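Local coordinates for protein delta-1-pyrroline-5-carboxylate dehydrogenase, mitochondrial (Mus musculus, PDB 4E3X) that catalyses the NAD+-dependent oxidation of glutamate gamma-semialdehyde to glutamate, the second and last step of mitochondrial proline breakdown, at residues Asp471-Thr479 / Pro519-Gly527; Gln151-Ala162 / Ser208-Gly216. All coordinates share one frame; numbering follows the deposited sequence. Where two conformers were deposited one is given.

Contact 1 (Asp471-Thr479 / Pro519-Gly527). With PRO (proline), chain K.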
loop_
_atom_site.group_PDB
_atom_site.type_symbol
_atom_site.label_atom_id
_atom_site.label_comp_id
_atom_site.label_asym_id
_atom_site.label_seq_id
_atom_site.Cartn_x
_atom_site.Cartn_y
_atom_site.Cartn_z
ATOM N N ASP B 471 -23.335 -11.684 -6.145
ATOM C CA ASP B 471 -21.928 -11.426 -6.371
ATOM C C ASP B 471 -21.617 -10.680 -7.678
ATOM O O ASP B 471 -20.691 -9.873 -7.713
ATOM C CB ASP B 471 -21.177 -12.760 -6.325
ATOM C CG ASP B 471 -19.715 -12.612 -6.648
ATOM O OD1 ASP B 471 -18.981 -11.980 -5.862
ATOM O OD2 ASP B 471 -19.293 -13.140 -7.691
ATOM N N SER B 472 -22.380 -10.943 -8.740
ATOM C CA SER B 472 -22.026 -10.447 -10.071
ATOM C C SER B 472 -22.823 -9.239 -10.556
ATOM O O SER B 472 -22.438 -8.600 -11.534
ATOM C CB SER B 472 -22.178 -11.568 -11.099
ATOM O OG SER B 472 -23.550 -11.847 -11.306
ATOM N N THR B 473 -23.930 -8.924 -9.891
ATOM C CA THR B 473 -24.846 -7.909 -10.411
ATOM C C THR B 473 -24.261 -6.498 -10.420
ATOM O O THR B 473 -24.460 -5.740 -11.375
ATOM C CB THR B 473 -26.194 -7.932 -9.663
ATOM O OG1 THR B 473 -26.861 -9.166 -9.958
ATOM C CG2 THR B 473 -27.084 -6.769 -10.094
ATOM N N THR B 474 -23.517 -6.147 -9.375
ATOM C CA THR B 474 -23.013 -4.787 -9.245
ATOM C C THR B 474 -21.511 -4.716 -9.460
ATOM O O THR B 474 -20.836 -5.737 -9.581
ATOM C CB THR B 474 -23.336 -4.174 -7.860
ATOM O OG1 THR B 474 -22.336 -4.574 -6.909
ATOM C CG2 THR B 474 -24.733 -4.581 -7.397
ATOM N N SER B 475 -20.990 -3.496 -9.485
ATOM C CA SER B 475 -19.559 -3.289 -9.649
ATOM C C SER B 475 -18.851 -3.149 -8.305
ATOM O O SER B 475 -17.638 -2.971 -8.259
ATOM C CB SER B 475 -19.310 -2.031 -10.471
ATOM O OG SER B 475 -19.693 -0.882 -9.737
ATOM N N TYR B 476 -19.612 -3.250 -7.217
ATOM C CA TYR B 476 -19.107 -2.914 -5.885
ATOM C C TYR B 476 -18.765 -4.108 -4.998
ATOM O O TYR B 476 -19.170 -5.241 -5.271
ATOM C CB TYR B 476 -20.126 -2.024 -5.174
ATOM C CG TYR B 476 -20.356 -0.678 -5.831
ATOM C CD1 TYR B 476 -19.435 0.358 -5.678
ATOM C CD2 TYR B 476 -21.511 -0.427 -6.570
ATOM C CE1 TYR B 476 -19.645 1.596 -6.246
ATOM C CE2 TYR B 476 -21.737 0.822 -7.143
ATOM C CZ TYR B 476 -20.796 1.825 -6.971
ATOM O OH TYR B 476 -20.987 3.070 -7.526
ATOM N N GLY B 477 -18.017 -3.852 -3.929
ATOM C CA GLY B 477 -17.614 -4.927 -3.041
ATOM C C GLY B 477 -17.476 -4.508 -1.593
ATOM O O GLY B 477 -16.555 -4.961 -0.904
ATOM N N LEU B 478 -18.394 -3.671 -1.118
ATOM C CA LEU B 478 -18.202 -3.028 0.180
ATOM C C LEU B 478 -18.802 -3.829 1.333
ATOM O O LEU B 478 -18.067 -4.520 2.036
ATOM C CB LEU B 478 -18.681 -1.572 0.153
ATOM C CG LEU B 478 -18.202 -0.693 1.312
ATOM C CD1 LEU B 478 -16.751 -0.976 1.681
ATOM C CD2 LEU B 478 -18.379 0.776 0.974
ATOM N N THR B 479 -20.115 -3.759 1.538
ATOM C CA THR B 479 -20.699 -4.524 2.636
ATOM C C THR B 479 -21.809 -5.466 2.196
ATOM O O THR B 479 -22.390 -5.329 1.122
ATOM C CB THR B 479 -21.258 -3.632 3.766
ATOM O OG1 THR B 479 -22.476 -3.025 3.323
ATOM C CG2 THR B 479 -20.258 -2.558 4.194
ATOM N N PRO B 519 -12.666 -3.548 11.003
ATOM C CA PRO B 519 -11.957 -2.638 10.098
ATOM C C PRO B 519 -12.728 -2.532 8.784
ATOM O O PRO B 519 -13.229 -3.546 8.271
ATOM C CB PRO B 519 -10.609 -3.334 9.908
ATOM C CG PRO B 519 -10.405 -4.041 11.218
ATOM C CD PRO B 519 -11.766 -4.572 11.567
ATOM N N PHE B 520 -12.844 -1.323 8.249
ATOM C CA PHE B 520 -13.839 -1.074 7.216
ATOM C C PHE B 520 -13.243 -0.860 5.837
ATOM O O PHE B 520 -12.269 -0.123 5.672
ATOM C CB PHE B 520 -14.676 0.150 7.586
ATOM C CG PHE B 520 -15.818 0.402 6.640
ATOM C CD1 PHE B 520 -15.718 1.361 5.644
ATOM C CD2 PHE B 520 -16.979 -0.353 6.728
ATOM C CE1 PHE B 520 -16.770 1.580 4.770
ATOM C CE2 PHE B 520 -18.030 -0.140 5.853
ATOM C CZ PHE B 520 -17.922 0.828 4.866
ATOM N N GLY B 521 -13.857 -1.480 4.839
ATOM C CA GLY B 521 -13.468 -1.214 3.467
ATOM C C GLY B 521 -13.675 -2.419 2.582
ATOM O O GLY B 521 -13.831 -3.538 3.073
ATOM N N GLY B 522 -13.688 -2.192 1.276
ATOM C CA GLY B 522 -13.822 -3.272 0.326
ATOM C C GLY B 522 -13.202 -2.926 -1.010
ATOM O O GLY B 522 -12.839 -1.770 -1.258
ATOM N N ALA B 523 -13.098 -3.934 -1.875
ATOM C CA ALA B 523 -12.432 -3.774 -3.160
ATOM C C ALA B 523 -13.459 -3.669 -4.294
ATOM O O ALA B 523 -14.510 -3.044 -4.120
ATOM C CB ALA B 523 -11.419 -4.896 -3.395
ATOM N N ARG B 524 -13.164 -4.274 -5.442
ATOM C CA ARG B 524 -13.928 -3.994 -6.658
ATOM C C ARG B 524 -13.997 -2.473 -6.845
ATOM O O ARG B 524 -12.977 -1.804 -6.666
ATOM C CB ARG B 524 -15.285 -4.711 -6.670
ATOM C CG ARG B 524 -15.072 -6.232 -6.679
ATOM C CD ARG B 524 -16.355 -7.030 -6.700
ATOM N NE ARG B 524 -16.046 -8.454 -6.814
ATOM C CZ ARG B 524 -16.941 -9.425 -6.681
ATOM N NH1 ARG B 524 -16.564 -10.692 -6.789
ATOM N NH2 ARG B 524 -18.214 -9.129 -6.441
ATOM N N ALA B 525 -15.151 -1.914 -7.197
ATOM C CA ALA B 525 -15.219 -0.463 -7.402
ATOM C C ALA B 525 -15.248 0.333 -6.091
ATOM O O ALA B 525 -15.210 1.561 -6.117
ATOM C CB ALA B 525 -16.416 -0.086 -8.283
ATOM N N SER B 526 -15.304 -0.361 -4.957
ATOM C CA SER B 526 -15.463 0.302 -3.654
ATOM C C SER B 526 -14.196 0.957 -3.108
ATOM O O SER B 526 -14.244 1.657 -2.091
ATOM C CB SER B 526 -16.040 -0.658 -2.609
ATOM O OG SER B 526 -17.320 -1.113 -3.015
ATOM N N GLY B 527 -13.065 0.751 -3.774
ATOM C CA GLY B 527 -11.859 1.478 -3.418
ATOM C C GLY B 527 -10.621 0.616 -3.283
ATOM O O GLY B 527 -10.561 -0.505 -3.790
HETATM N N PRO K . -18.198 2.818 8.706
HETATM C CA PRO K . -19.616 3.102 8.476
HETATM C C PRO K . -20.487 1.854 8.577
HETATM O O PRO K . -20.000 0.720 8.634
HETATM C CB PRO K . -19.621 3.644 7.048
HETATM C CG PRO K . -18.325 4.370 6.951
HETATM C CD PRO K . -17.335 3.577 7.784
HETATM O OXT PRO K . -21.714 1.964 8.611
HETATM O O HOH W 1 -19.771 -6.896 -7.282
HETATM O O HOH W 2 -14.289 -6.531 -1.179
#
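Arg524 and Asp471 meet at about a right angle, and the guanidinium grips one carboxylate oxygen end-on: NH1 lies 2.9 Å from Asp471 OD1 and NH2 3.0 Å from the same atom, both nitrogens arriving from one face of the carboxylate. The two planes are 56° apart, and OD1 alone takes both nitrogens of this salt bridge, so the grip is not the flat two-oxygen pairing. The extended arginine chain carries its head past Tyr476 O to Asp471 of helix 463-472, where NH2 also makes a weak bond to Asp471 O. Water 1 accepts from Arg524 NH2 and lies within hydrogen-bonding distance of Thr474 O and Tyr476 O. NH1 has a second anionic partner, Glu201 of the second subunit, and the bridge thus stands at the dimer interface. Arg524 is itself the second residue of a type II' turn, Ala523 to Ser526, and Ala525 N, one residue on, reaches Ser475 O at 2.9 Å. Within 471-479, Thr474 OG1 accepts from Tyr476 N in an ST turn. In the aldehyde dehydrogenase fold this is where strand 476-483 begins in the catalytic domain, whose nucleophile, Cys348, lies close to the Leu478 side chain. Ser526 OG sits in line with Gly477 N (3.0 Å, 169° at the hydrogen) and also bonds to Gly316 O, which fixes the hydroxyl between two backbone groups. Leu478 has CG anti to its own amide nitrogen (chi1 -164°), which sends CD1 over the Gly521-Gly522 peptide and 3.8 Å from Phe520 CZ, the two side chains nearly perpendicular. Thr479 CG2 approaches the same ring obliquely, 3.7 Å from Phe520 CE2. One face of that ring carries the bound proline, whose CD lies 3.5 Å from Phe520 CD1 and which Ser513, a substrate-binding residue, also holds through its backbone amide.

Contact 2 (Gln151-Ala162 / Ser208-Gly216). With PRO (proline), chain K; PRO (proline), chain J.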
loop_
_atom_site.group_PDB
_atom_site.type_symbol
_atom_site.label_atom_id
_atom_site.label_comp_id
_atom_site.label_asym_id
_atom_site.label_seq_id
_atom_site.Cartn_x
_atom_site.Cartn_y
_atom_site.Cartn_z
ATOM N N GLN B 151 -25.564 18.190 9.435
ATOM C CA GLN B 151 -25.630 17.037 8.536
ATOM C C GLN B 151 -26.968 16.293 8.604
ATOM O O GLN B 151 -27.199 15.371 7.829
ATOM C CB GLN B 151 -24.459 16.078 8.778
ATOM C CG GLN B 151 -23.117 16.609 8.311
ATOM C CD GLN B 151 -22.014 16.307 9.302
ATOM O OE1 GLN B 151 -21.745 17.097 10.203
ATOM N NE2 GLN B 151 -21.385 15.149 9.157
ATOM N N GLY B 152 -27.848 16.704 9.517
ATOM C CA GLY B 152 -29.185 16.132 9.596
ATOM C C GLY B 152 -29.276 14.802 10.322
ATOM O O GLY B 152 -30.250 14.071 10.144
ATOM N N LYS B 153 -28.262 14.471 11.115
ATOM C CA LYS B 153 -28.266 13.221 11.874
ATOM C C LYS B 153 -29.177 13.243 13.096
ATOM O O LYS B 153 -29.356 14.281 13.732
ATOM C CB LYS B 153 -26.843 12.854 12.309
ATOM C CG LYS B 153 -25.899 12.609 11.136
ATOM C CD LYS B 153 -24.793 11.616 11.452
ATOM C CE LYS B 153 -24.062 11.262 10.170
ATOM N NZ LYS B 153 -23.007 10.229 10.359
ATOM N N THR B 154 -29.738 12.085 13.427
ATOM C CA THR B 154 -30.420 11.923 14.701
ATOM C C THR B 154 -29.391 11.822 15.826
ATOM O O THR B 154 -28.192 11.650 15.579
ATOM C CB THR B 154 -31.258 10.645 14.722
ATOM O OG1 THR B 154 -30.402 9.537 14.420
ATOM C CG2 THR B 154 -32.394 10.725 13.702
ATOM N N VAL B 155 -29.868 11.922 17.061
ATOM C CA VAL B 155 -29.008 11.781 18.232
ATOM C C VAL B 155 -28.098 10.556 18.147
ATOM O O VAL B 155 -26.881 10.670 18.276
ATOM C CB VAL B 155 -29.833 11.661 19.526
ATOM C CG1 VAL B 155 -28.918 11.392 20.706
ATOM C CG2 VAL B 155 -30.662 12.912 19.760
ATOM N N ILE B 156 -28.675 9.382 17.916
ATOM C CA ILE B 156 -27.866 8.176 17.940
ATOM C C ILE B 156 -26.911 8.094 16.755
ATOM O O ILE B 156 -25.789 7.624 16.909
ATOM C CB ILE B 156 -28.723 6.892 18.048
ATOM C CG1 ILE B 156 -27.836 5.652 18.227
ATOM C CG2 ILE B 156 -29.623 6.722 16.830
ATOM C CD1 ILE B 156 -26.870 5.747 19.396
ATOM N N GLN B 157 -27.331 8.560 15.579
ATOM C CA GLN B 157 -26.428 8.538 14.438
ATOM C C GLN B 157 -25.257 9.497 14.663
ATOM O O GLN B 157 -24.127 9.204 14.294
ATOM C CB GLN B 157 -27.167 8.839 13.132
ATOM C CG GLN B 157 -28.069 7.698 12.662
ATOM C CD GLN B 157 -27.313 6.393 12.506
ATOM O OE1 GLN B 157 -26.289 6.336 11.828
ATOM N NE2 GLN B 157 -27.807 5.341 13.151
ATOM N N ALA B 158 -25.517 10.628 15.309
ATOM C CA ALA B 158 -24.434 11.552 15.620
ATOM C C ALA B 158 -23.500 10.935 16.662
ATOM O O ALA B 158 -22.278 11.028 16.551
ATOM C CB ALA B 158 -24.994 12.859 16.114
ATOM N N GLU B 159 -24.089 10.292 17.666
ATOM C CA GLU B 159 -23.331 9.681 18.754
ATOM C C GLU B 159 -22.357 8.612 18.277
ATOM O O GLU B 159 -21.203 8.591 18.702
ATOM C CB GLU B 159 -24.281 9.105 19.811
ATOM C CG GLU B 159 -23.650 8.104 20.767
ATOM C CD GLU B 159 -22.759 8.734 21.831
ATOM O OE1 GLU B 159 -22.530 9.964 21.803
ATOM O OE2 GLU B 159 -22.291 7.981 22.708
ATOM N N ILE B 160 -22.810 7.726 17.398
ATOM C CA ILE B 160 -21.926 6.666 16.924
ATOM C C ILE B 160 -20.837 7.172 15.985
ATOM O O ILE B 160 -19.837 6.488 15.790
ATOM C CB ILE B 160 -22.684 5.488 16.273
ATOM C CG1 ILE B 160 -23.331 5.898 14.949
ATOM C CG2 ILE B 160 -23.700 4.902 17.248
ATOM C CD1 ILE B 160 -24.074 4.759 14.259
ATOM N N ASP B 161 -21.034 8.372 15.440
ATOM C CA ASP B 161 -20.140 8.965 14.450
ATOM C C ASP B 161 -19.191 9.993 15.081
ATOM O O ASP B 161 -18.003 9.715 15.282
ATOM C CB ASP B 161 -20.996 9.604 13.338
ATOM C CG ASP B 161 -20.198 10.491 12.384
ATOM O OD1 ASP B 161 -18.960 10.363 12.324
ATOM O OD2 ASP B 161 -20.829 11.323 11.685
ATOM N N ALA B 162 -19.713 11.184 15.375
ATOM C CA ALA B 162 -18.881 12.306 15.820
ATOM C C ALA B 162 -18.242 12.061 17.173
ATOM O O ALA B 162 -17.188 12.618 17.480
ATOM C CB ALA B 162 -19.689 13.591 15.846
ATOM N N SER B 208 -12.602 14.710 2.363
ATOM C CA SER B 208 -13.568 13.974 3.184
ATOM C C SER B 208 -15.028 14.202 2.766
ATOM O O SER B 208 -15.354 15.223 2.162
ATOM C CB SER B 208 -13.358 14.309 4.662
ATOM O OG SER B 208 -13.427 15.701 4.899
ATOM N N PRO B 209 -15.912 13.244 3.089
ATOM C CA PRO B 209 -17.305 13.290 2.631
ATOM C C PRO B 209 -18.256 13.862 3.682
ATOM O O PRO B 209 -17.901 14.006 4.852
ATOM C CB PRO B 209 -17.625 11.813 2.420
ATOM C CG PRO B 209 -16.893 11.155 3.540
ATOM C CD PRO B 209 -15.605 11.945 3.718
ATOM N N PHE B 210 -19.484 14.147 3.270
ATOM C CA PHE B 210 -20.436 14.778 4.167
ATOM C C PHE B 210 -20.943 13.860 5.254
ATOM O O PHE B 210 -21.412 14.323 6.298
ATOM C CB PHE B 210 -21.651 15.309 3.391
ATOM C CG PHE B 210 -22.630 14.242 2.953
ATOM C CD1 PHE B 210 -23.706 13.888 3.763
ATOM C CD2 PHE B 210 -22.495 13.611 1.725
ATOM C CE1 PHE B 210 -24.614 12.912 3.366
ATOM C CE2 PHE B 210 -23.402 12.642 1.320
ATOM C CZ PHE B 210 -24.461 12.292 2.145
ATOM N N ASN B 211 -20.909 12.560 4.990
ATOM C CA ASN B 211 -21.823 11.674 5.709
ATOM C C ASN B 211 -21.354 11.157 7.052
ATOM O O ASN B 211 -22.157 10.648 7.830
ATOM C CB ASN B 211 -22.330 10.547 4.809
ATOM C CG ASN B 211 -21.233 9.613 4.370
ATOM O OD1 ASN B 211 -20.064 9.986 4.297
ATOM N ND2 ASN B 211 -21.611 8.380 4.060
ATOM N N PHE B 212 -20.059 11.282 7.322
ATOM C CA PHE B 212 -19.524 10.961 8.639
ATOM C C PHE B 212 -18.511 11.995 9.072
ATOM O O PHE B 212 -17.480 12.164 8.436
ATOM C CB PHE B 212 -18.881 9.576 8.659
ATOM C CG PHE B 212 -19.874 8.459 8.605
ATOM C CD1 PHE B 212 -20.263 7.919 7.390
ATOM C CD2 PHE B 212 -20.441 7.962 9.769
ATOM C CE1 PHE B 212 -21.190 6.894 7.335
ATOM C CE2 PHE B 212 -21.375 6.935 9.723
ATOM C CZ PHE B 212 -21.744 6.400 8.503
ATOM N N THR B 213 -18.815 12.685 10.161
ATOM C CA THR B 213 -17.859 13.600 10.767
ATOM C C THR B 213 -16.538 12.897 11.079
ATOM O O THR B 213 -15.464 13.475 10.908
ATOM C CB THR B 213 -18.477 14.209 12.033
ATOM O OG1 THR B 213 -19.600 14.993 11.633
ATOM C CG2 THR B 213 -17.493 15.088 12.802
ATOM N N ALA B 214 -16.628 11.645 11.523
ATOM C CA ALA B 214 -15.451 10.893 11.933
ATOM C C ALA B 214 -14.482 10.638 10.782
ATOM O O ALA B 214 -13.272 10.575 10.988
ATOM C CB ALA B 214 -15.864 9.569 12.574
ATOM N N ILE B 215 -15.007 10.455 9.573
ATOM C CA ILE B 215 -14.154 10.139 8.434
ATOM C C ILE B 215 -13.195 11.282 8.132
ATOM O O ILE B 215 -12.023 11.048 7.864
ATOM C CB ILE B 215 -14.979 9.735 7.194
ATOM C CG1 ILE B 215 -15.647 8.382 7.440
ATOM C CG2 ILE B 215 -14.090 9.636 5.962
ATOM C CD1 ILE B 215 -16.519 7.901 6.301
ATOM N N GLY B 216 -13.681 12.518 8.211
ATOM C CA GLY B 216 -12.820 13.671 8.015
ATOM C C GLY B 216 -11.686 13.713 9.022
ATOM O O GLY B 216 -10.524 13.947 8.676
HETATM N N PRO K . -18.198 2.818 8.706
HETATM C CA PRO K . -19.616 3.102 8.476
HETATM C C PRO K . -20.487 1.854 8.577
HETATM O O PRO K . -20.000 0.720 8.634
HETATM C CB PRO K . -19.621 3.644 7.048
HETATM C CG PRO K . -18.325 4.370 6.951
HETATM C CD PRO K . -17.335 3.577 7.784
HETATM O OXT PRO K . -21.714 1.964 8.611
HETATM N N PRO J . -24.686 15.717 -2.097
HETATM C CA PRO J . -24.022 16.090 -3.349
HETATM C C PRO J . -24.518 15.248 -4.521
HETATM O O PRO J . -25.467 14.471 -4.382
HETATM C CB PRO J . -22.533 15.810 -3.064
HETATM C CG PRO J . -22.480 15.186 -1.679
HETATM C CD PRO J . -23.726 15.631 -0.986
HETATM O OXT PRO J . -23.993 15.341 -5.631
#
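The Phe212 ring has the bound proline of chain K over one face, its CB 3.6 Å from Phe212 CE1, while the carboxylate of Asp161 lies at the ring's edge with its plane turned 70° from it. Lys153 NZ stands 4.0 Å from the centroid of the Phe212 ring in an off-centre cation-pi contact. Phe210 is flanked by Asn211 CB on one face and meets the proline of chain J obliquely. Asp161 then clamps the start of helix 213-225, for which Phe212 is the N-cap residue: with its syn lone pairs OD2 takes Thr213 N at 2.9 Å and OD1 takes Ala214 N at 2.8 Å, so a carboxylate from helix 155-180 serves two amides of that helix's first turn. Its OD2 is also bridged by Lys153 NZ from above the carboxylate plane; the extended lysine reaches across to Asn211 O (2.7 Å) in a further bond. This holds the backbone of Asn211, the likely transition-state stabiliser, whose side-chain ND2 bonds Gln346 O. Bent at chi2 (138°), Gln151 turns NE2 onto both Phe210 O and Thr213 OG1, and Thr147 supplies another partner for that hydroxyl.

From the N terminus, the chain first reaches the junction of helices 140-151 and 155-180, and contact 2 closes a loop of 45 residues when the loop after strand 203-207 and the start of helix 213-225 return to it. Contact 1 opens much later, in helix 463-472, and closes a 39-residue loop with 519-527; the two are in series and neither crosses the other. Their centres are 22 Å apart and they do not touch, yet the proline of chain K lies between Phe212 and Phe520, one from each. Contact 2 ties helix 155-180 to helix 213-225, contact 1 the start of strand 476-483 to 519-527, and both reach the second subunit.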